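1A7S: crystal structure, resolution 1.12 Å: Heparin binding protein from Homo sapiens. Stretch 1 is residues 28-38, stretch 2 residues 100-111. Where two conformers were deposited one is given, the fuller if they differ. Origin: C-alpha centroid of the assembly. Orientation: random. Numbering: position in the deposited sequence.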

ATOM      1  N   GLY A  28       1.747  -3.122   1.209  1.00  8.23           N
ATOM      2  CA  GLY A  28       0.656  -3.492   0.322  1.00  6.83           C
ATOM      3  C   GLY A  28      -0.575  -3.770   1.141  1.00  6.30           C
ATOM      4  O   GLY A  28      -0.569  -3.622   2.370  1.00  6.78           O
ATOM      5  N   ALA A  29      -1.609  -4.243   0.496  1.00  7.01           N
ATOM      6  CA  ALA A  29      -2.847  -4.592   1.166  1.00  6.83           C
ATOM      7  C   ALA A  29      -3.402  -5.887   0.553  1.00  6.19           C
ATOM      8  O   ALA A  29      -3.437  -6.029  -0.677  1.00  6.80           O
ATOM      9  CB  ALA A  29      -3.903  -3.499   0.952  1.00  9.15           C
ATOM     10  N   LEU A  30      -3.900  -6.766   1.392  1.00  6.62           N
ATOM     11  CA  LEU A  30      -4.632  -7.921   0.892  1.00  6.91           C
ATOM     12  C   LEU A  30      -5.960  -7.405   0.350  1.00  6.69           C
ATOM     13  O   LEU A  30      -6.727  -6.780   1.083  1.00  7.50           O
ATOM     14  CB  LEU A  30      -4.884  -8.910   2.059  1.00  7.42           C
ATOM     15  CG  LEU A  30      -5.476 -10.261   1.655  1.00  7.84           C
ATOM     16  CD1 LEU A  30      -4.463 -11.092   0.849  1.00  8.68           C
ATOM     17  CD2 LEU A  30      -5.973 -11.026   2.838  1.00  8.89           C
ATOM     18  N   ILE A  31      -6.267  -7.677  -0.933  1.00  6.58           N
ATOM     19  CA  ILE A  31      -7.517  -7.214  -1.553  1.00  6.64           C
ATOM     20  C   ILE A  31      -8.396  -8.342  -2.028  1.00  8.01           C
ATOM     21  O   ILE A  31      -9.517  -8.115  -2.547  1.00  8.09           O
ATOM     22  CB  ILE A  31      -7.271  -6.226  -2.702  1.00  7.63           C
ATOM     23  CG1 ILE A  31      -6.400  -6.811  -3.823  1.00  7.30           C
ATOM     24  CG2 ILE A  31      -6.648  -4.933  -2.136  1.00  7.96           C
ATOM     25  CD1 ILE A  31      -6.636  -6.190  -5.182  1.00  8.11           C
ATOM     26  N   HIS A  32      -7.987  -9.572  -1.803  1.00  7.41           N
ATOM     27  CA  HIS A  32      -8.650 -10.803  -2.226  1.00  7.62           C
ATOM     28  C   HIS A  32      -7.863 -11.908  -1.525  1.00  8.42           C
ATOM     29  O   HIS A  32      -6.711 -11.734  -1.152  1.00  8.68           O
ATOM     30  CB  HIS A  32      -8.519 -10.927  -3.764  1.00  7.35           C
ATOM     31  CG  HIS A  32      -9.137 -12.157  -4.383  1.00  8.83           C
ATOM     32  ND1 HIS A  32     -10.299 -12.262  -5.068  1.00 10.95           N
ATOM     33  CD2 HIS A  32      -8.636 -13.346  -4.460  1.00  8.44           C
ATOM     34  CE1 HIS A  32     -10.454 -13.541  -5.458  1.00  9.84           C
ATOM     35  NE2 HIS A  32      -9.377 -14.203  -5.057  1.00 11.97           N
ATOM     36  N   ALA A  33      -8.513 -13.052  -1.255  1.00 10.16           N
ATOM     37  CA  ALA A  33      -7.819 -14.103  -0.594  1.00 10.68           C
ATOM     38  C   ALA A  33      -6.499 -14.491  -1.190  1.00 10.46           C
ATOM     39  O   ALA A  33      -5.580 -14.953  -0.505  1.00 11.61           O
ATOM     40  CB  ALA A  33      -8.740 -15.358  -0.503  1.00 13.75           C
ATOM     41  N   ARG A  34      -6.274 -14.355  -2.445  1.00  9.81           N
ATOM     42  CA  ARG A  34      -5.174 -14.709  -3.272  1.00 10.55           C
ATOM     43  C   ARG A  34      -4.335 -13.583  -3.803  1.00  8.59           C
ATOM     44  O   ARG A  34      -3.352 -13.827  -4.523  1.00  8.91           O
ATOM     45  CB  ARG A  34      -5.595 -15.665  -4.429  1.00 13.23           C
ATOM     46  CG  ARG A  34      -4.563 -16.533  -5.019  1.00 20.61           C
ATOM     47  CD  ARG A  34      -5.196 -17.414  -6.125  1.00 22.60           C
ATOM     48  NE  ARG A  34      -6.213 -18.291  -5.630  1.00 22.64           N
ATOM     49  CZ  ARG A  34      -6.004 -19.570  -5.259  1.00 23.80           C
ATOM     50  NH1 ARG A  34      -4.763 -20.040  -5.114  1.00 20.13           N
ATOM     51  NH2 ARG A  34      -7.025 -20.389  -4.915  1.00 27.10           N
ATOM     52  N   PHE A  35      -4.640 -12.307  -3.490  1.00  8.00           N
ATOM     53  CA  PHE A  35      -3.942 -11.219  -4.104  1.00  7.87           C
ATOM     54  C   PHE A  35      -3.697 -10.041  -3.140  1.00  6.89           C
ATOM     55  O   PHE A  35      -4.561  -9.614  -2.400  1.00  8.01           O
ATOM     56  CB  PHE A  35      -4.706 -10.600  -5.327  1.00  7.79           C
ATOM     57  CG  PHE A  35      -4.798 -11.552  -6.515  1.00  8.79           C
ATOM     58  CD1 PHE A  35      -5.877 -12.428  -6.565  1.00  9.69           C
ATOM     59  CD2 PHE A  35      -3.916 -11.505  -7.531  1.00  9.50           C
ATOM     60  CE1 PHE A  35      -6.005 -13.254  -7.670  1.00 10.84           C
ATOM     61  CE2 PHE A  35      -3.998 -12.336  -8.620  1.00 10.57           C
ATOM     62  CZ  PHE A  35      -5.075 -13.226  -8.675  1.00 11.63           C
ATOM     63  N   VAL A  36      -2.474  -9.537  -3.245  1.00  7.45           N
ATOM     64  CA  VAL A  36      -2.015  -8.328  -2.588  1.00  7.04           C
ATOM     65  C   VAL A  36      -1.795  -7.229  -3.600  1.00  6.69           C
ATOM     66  O   VAL A  36      -1.182  -7.424  -4.658  1.00  8.38           O
ATOM     67  CB  VAL A  36      -0.735  -8.599  -1.771  1.00  7.61           C
ATOM     68  CG1 VAL A  36      -0.011  -7.315  -1.360  1.00  8.28           C
ATOM     69  CG2 VAL A  36      -1.181  -9.346  -0.430  1.00  7.96           C
ATOM     70  N   MET A  37      -2.321  -6.043  -3.273  1.00  6.50           N
ATOM     71  CA  MET A  37      -2.157  -4.829  -4.110  1.00  6.76           C
ATOM     72  C   MET A  37      -1.010  -3.983  -3.528  1.00  6.51           C
ATOM     73  O   MET A  37      -0.973  -3.720  -2.326  1.00  7.35           O
ATOM     74  CB  MET A  37      -3.453  -4.015  -4.080  1.00  6.79           C
ATOM     75  CG  MET A  37      -3.392  -2.742  -4.887  1.00  8.14           C
ATOM     76  SD  MET A  37      -5.015  -1.949  -5.058  1.00  8.67           S
ATOM     77  CE  MET A  37      -5.301  -1.345  -3.382  1.00  9.05           C
ATOM     78  N   THR A  38      -0.120  -3.571  -4.402  1.00  7.24           N
ATOM     79  CA  THR A  38       1.047  -2.783  -4.048  1.00  6.94           C
ATOM     80  C   THR A  38       1.398  -1.879  -5.242  1.00  6.85           C
ATOM     81  O   THR A  38       0.580  -1.712  -6.163  1.00  7.64           O
ATOM     82  CB  THR A  38       2.211  -3.699  -3.650  1.00  8.05           C
ATOM     83  OG1 THR A  38       3.300  -2.962  -3.126  1.00  7.71           O
ATOM     84  CG2 THR A  38       2.666  -4.605  -4.723  1.00  8.44           C
ATOM     85  N   ASN A 100      -5.645 -17.207   4.873  1.00 12.24           N
ATOM     86  CA  ASN A 100      -6.749 -17.480   5.777  1.00 13.74           C
ATOM     87  C   ASN A 100      -7.227 -16.147   6.368  1.00 12.76           C
ATOM     88  O   ASN A 100      -6.394 -15.323   6.772  1.00 13.43           O
ATOM     89  CB  ASN A 100      -6.308 -18.362   6.961  1.00 17.46           C
ATOM     90  CG  ASN A 100      -6.342 -19.803   6.725  1.00 25.01           C
ATOM     91  OD1 ASN A 100      -6.968 -20.256   5.717  1.00 29.34           O
ATOM     92  ND2 ASN A 100      -5.731 -20.595   7.604  1.00 34.85           N
ATOM     93  N   LEU A 101      -8.512 -15.981   6.477  1.00 12.42           N
ATOM     94  CA  LEU A 101      -9.043 -14.715   7.081  1.00 12.64           C
ATOM     95  C   LEU A 101      -9.126 -14.976   8.572  1.00 12.45           C
ATOM     96  O   LEU A 101      -9.839 -15.833   9.041  1.00 16.04           O
ATOM     97  CB  LEU A 101     -10.370 -14.320   6.453  1.00 14.04           C
ATOM     98  CG  LEU A 101     -10.279 -14.228   4.889  1.00 15.66           C
ATOM     99  CD1 LEU A 101     -11.619 -13.915   4.325  1.00 19.83           C
ATOM    100  CD2 LEU A 101      -9.192 -13.216   4.513  1.00 18.31           C
ATOM    101  N   THR A 102      -8.400 -14.184   9.352  1.00 11.86           N
ATOM    102  CA  THR A 102      -8.300 -14.322  10.781  1.00 11.86           C
ATOM    103  C   THR A 102      -8.450 -12.944  11.399  1.00 12.34           C
ATOM    104  O   THR A 102      -8.561 -11.954  10.717  1.00 12.26           O
ATOM    105  CB  THR A 102      -6.925 -14.904  11.193  1.00 13.26           C
ATOM    106  OG1 THR A 102      -5.948 -13.902  10.858  1.00 12.00           O
ATOM    107  CG2 THR A 102      -6.575 -16.139  10.393  1.00 15.00           C
ATOM    108  N   SER A 103      -8.377 -12.920  12.744  1.00 13.40           N
ATOM    109  CA  SER A 103      -8.467 -11.587  13.380  1.00 13.88           C
ATOM    110  C   SER A 103      -7.275 -10.725  13.002  1.00 10.95           C
ATOM    111  O   SER A 103      -7.359  -9.480  13.129  1.00 12.61           O
ATOM    112  CB  SER A 103      -8.547 -11.841  14.900  1.00 16.12           C
ATOM    113  OG  SER A 103      -7.383 -12.513  15.329  1.00 18.33           O
ATOM    114  N   SER A 104      -6.182 -11.306  12.509  1.00 10.39           N
ATOM    115  CA  SER A 104      -5.002 -10.452  12.153  1.00  9.99           C
ATOM    116  C   SER A 104      -4.811 -10.283  10.643  1.00  8.20           C
ATOM    117  O   SER A 104      -3.885  -9.578  10.281  1.00  8.53           O
ATOM    118  CB  SER A 104      -3.718 -11.116  12.717  1.00 10.76           C
ATOM    119  OG  SER A 104      -3.736 -11.167  14.104  0.50 15.40           O
ATOM    120  N   VAL A 105      -5.638 -10.945   9.852  1.00  8.36           N
ATOM    121  CA  VAL A 105      -5.503 -10.905   8.379  1.00  8.40           C
ATOM    122  C   VAL A 105      -6.917 -10.770   7.791  1.00  9.28           C
ATOM    123  O   VAL A 105      -7.754 -11.683   7.866  1.00 10.19           O
ATOM    124  CB  VAL A 105      -4.817 -12.145   7.850  1.00  9.10           C
ATOM    125  CG1 VAL A 105      -4.796 -12.137   6.312  1.00 10.23           C
ATOM    126  CG2 VAL A 105      -3.379 -12.280   8.373  1.00 10.81           C
ATOM    127  N   THR A 106      -7.157  -9.613   7.168  1.00  8.44           N
ATOM    128  CA  THR A 106      -8.438  -9.327   6.554  1.00  8.42           C
ATOM    129  C   THR A 106      -8.205  -8.681   5.176  1.00  7.36           C
ATOM    130  O   THR A 106      -7.102  -8.262   4.842  1.00  9.06           O
ATOM    131  CB  THR A 106      -9.213  -8.240   7.416  1.00 10.32           C
ATOM    132  OG1 THR A 106      -8.440  -7.036   7.366  1.00 11.78           O
ATOM    133  CG2 THR A 106      -9.484  -8.702   8.784  1.00 12.94           C
ATOM    134  N   ILE A 107      -9.275  -8.651   4.403  1.00  7.71           N
ATOM    135  CA  ILE A 107      -9.264  -8.083   3.064  1.00  6.79           C
ATOM    136  C   ILE A 107      -9.749  -6.634   3.157  1.00  7.75           C
ATOM    137  O   ILE A 107     -10.768  -6.304   3.754  1.00 10.59           O
ATOM    138  CB  ILE A 107     -10.164  -8.903   2.126  1.00  7.52           C
ATOM    139  CG1 ILE A 107      -9.563 -10.298   1.900  1.00 10.01           C
ATOM    140  CG2 ILE A 107     -10.500  -8.178   0.844  1.00  9.17           C
ATOM    141  CD1 ILE A 107     -10.561 -11.287   1.258  1.00 10.25           C
ATOM    142  N   LEU A 108      -9.043  -5.757   2.443  1.00  6.80           N
ATOM    143  CA  LEU A 108      -9.396  -4.345   2.342  1.00  6.87           C
ATOM    144  C   LEU A 108     -10.258  -4.145   1.071  1.00  6.61           C
ATOM    145  O   LEU A 108      -9.797  -4.461  -0.012  1.00  7.61           O
ATOM    146  CB  LEU A 108      -8.106  -3.522   2.164  1.00  7.28           C
ATOM    147  CG  LEU A 108      -8.274  -2.011   2.048  1.00  7.75           C
ATOM    148  CD1 LEU A 108      -8.941  -1.428   3.261  1.00  9.96           C
ATOM    149  CD2 LEU A 108      -6.916  -1.357   1.836  1.00  8.82           C
ATOM    150  N   PRO A 109     -11.465  -3.624   1.220  1.00  7.03           N
ATOM    151  CA  PRO A 109     -12.339  -3.430   0.055  1.00  7.52           C
ATOM    152  C   PRO A 109     -11.922  -2.258  -0.813  1.00  6.36           C
ATOM    153  O   PRO A 109     -11.248  -1.326  -0.368  1.00  6.98           O
ATOM    154  CB  PRO A 109     -13.731  -3.132   0.694  1.00  9.01           C
ATOM    155  CG  PRO A 109     -13.482  -2.781   2.083  1.00 16.24           C
ATOM    156  CD  PRO A 109     -12.161  -3.356   2.490  1.00  8.78           C
ATOM    157  N   LEU A 110     -12.343  -2.336  -2.065  1.00  6.97           N
ATOM    158  CA  LEU A 110     -11.965  -1.391  -3.097  1.00  7.01           C
ATOM    159  C   LEU A 110     -13.122  -0.485  -3.480  1.00  6.96           C
ATOM    160  O   LEU A 110     -14.272  -0.885  -3.433  1.00  7.61           O
ATOM    161  CB  LEU A 110     -11.544  -2.162  -4.370  1.00  8.24           C
ATOM    162  CG  LEU A 110     -10.406  -3.152  -4.228  1.00  8.57           C
ATOM    163  CD1 LEU A 110     -10.278  -4.004  -5.486  1.00 13.59           C
ATOM    164  CD2 LEU A 110      -9.072  -2.388  -4.019  1.00 13.63           C
ATOM    165  N   PRO A 111     -12.785   0.710  -3.989  1.00  6.93           N
ATOM    166  CA  PRO A 111     -13.785   1.546  -4.606  1.00  7.29           C
ATOM    167  C   PRO A 111     -14.245   0.927  -5.925  1.00  6.63           C
ATOM    168  O   PRO A 111     -13.510   0.220  -6.606  1.00  7.16           O
ATOM    169  CB  PRO A 111     -13.033   2.851  -4.844  1.00  8.90           C
ATOM    170  CG  PRO A 111     -11.590   2.474  -5.001  1.00 11.75           C
ATOM    171  CD  PRO A 111     -11.406   1.261  -4.150  1.00  9.15           C
TER
HETATM  172  O   HOH W   1     -11.104  -6.089  -1.764  1.00  8.61           O

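Stretch 1 forms a β-hairpin: strands 28–32 and 35–38 are joined by a type I turn from H32 to F35 and paired through A29 N to M37 O (2.9 Å) and M37 N to A29 O (2.8 Å). Stretch 2 has no regular secondary structure. After a type I turn from T102 to V105, it runs past the first strand, the nearest pair of CA atoms, those of I31 and I107, lying 5.0 Å apart. A single direct hydrogen bond links the two, from L108 N to L30 O (2.9 Å), and at 177° it is almost perfectly linear. The same carbonyl oxygen, L30 O, also receives a CA-H contact from I107 CA at 3.5 Å. Next to this bond, a water bridges the backbones, donating to I31 O, one residue after L30, and to L108 O, on the same residue as the donor nitrogen, at 2.7 Å each.

The side chains contribute mainly apolar packing. L30 points toward stretch 2, and its CD2 packs against V105 CG1 and I107 CG1, each at 3.8 Å; it also lies 3.6 Å from T106 O, a buried carbonyl oxygen without a polar partner. A29 CB meets L108 CD2 at 3.8 Å. Although I31 points away overall, its CG2 reaches L110 CD2 at 4.0 Å, and M37 CE approaches that same methyl, L110 CD2, at 4.0 Å, so L110 touches both strands of the hairpin.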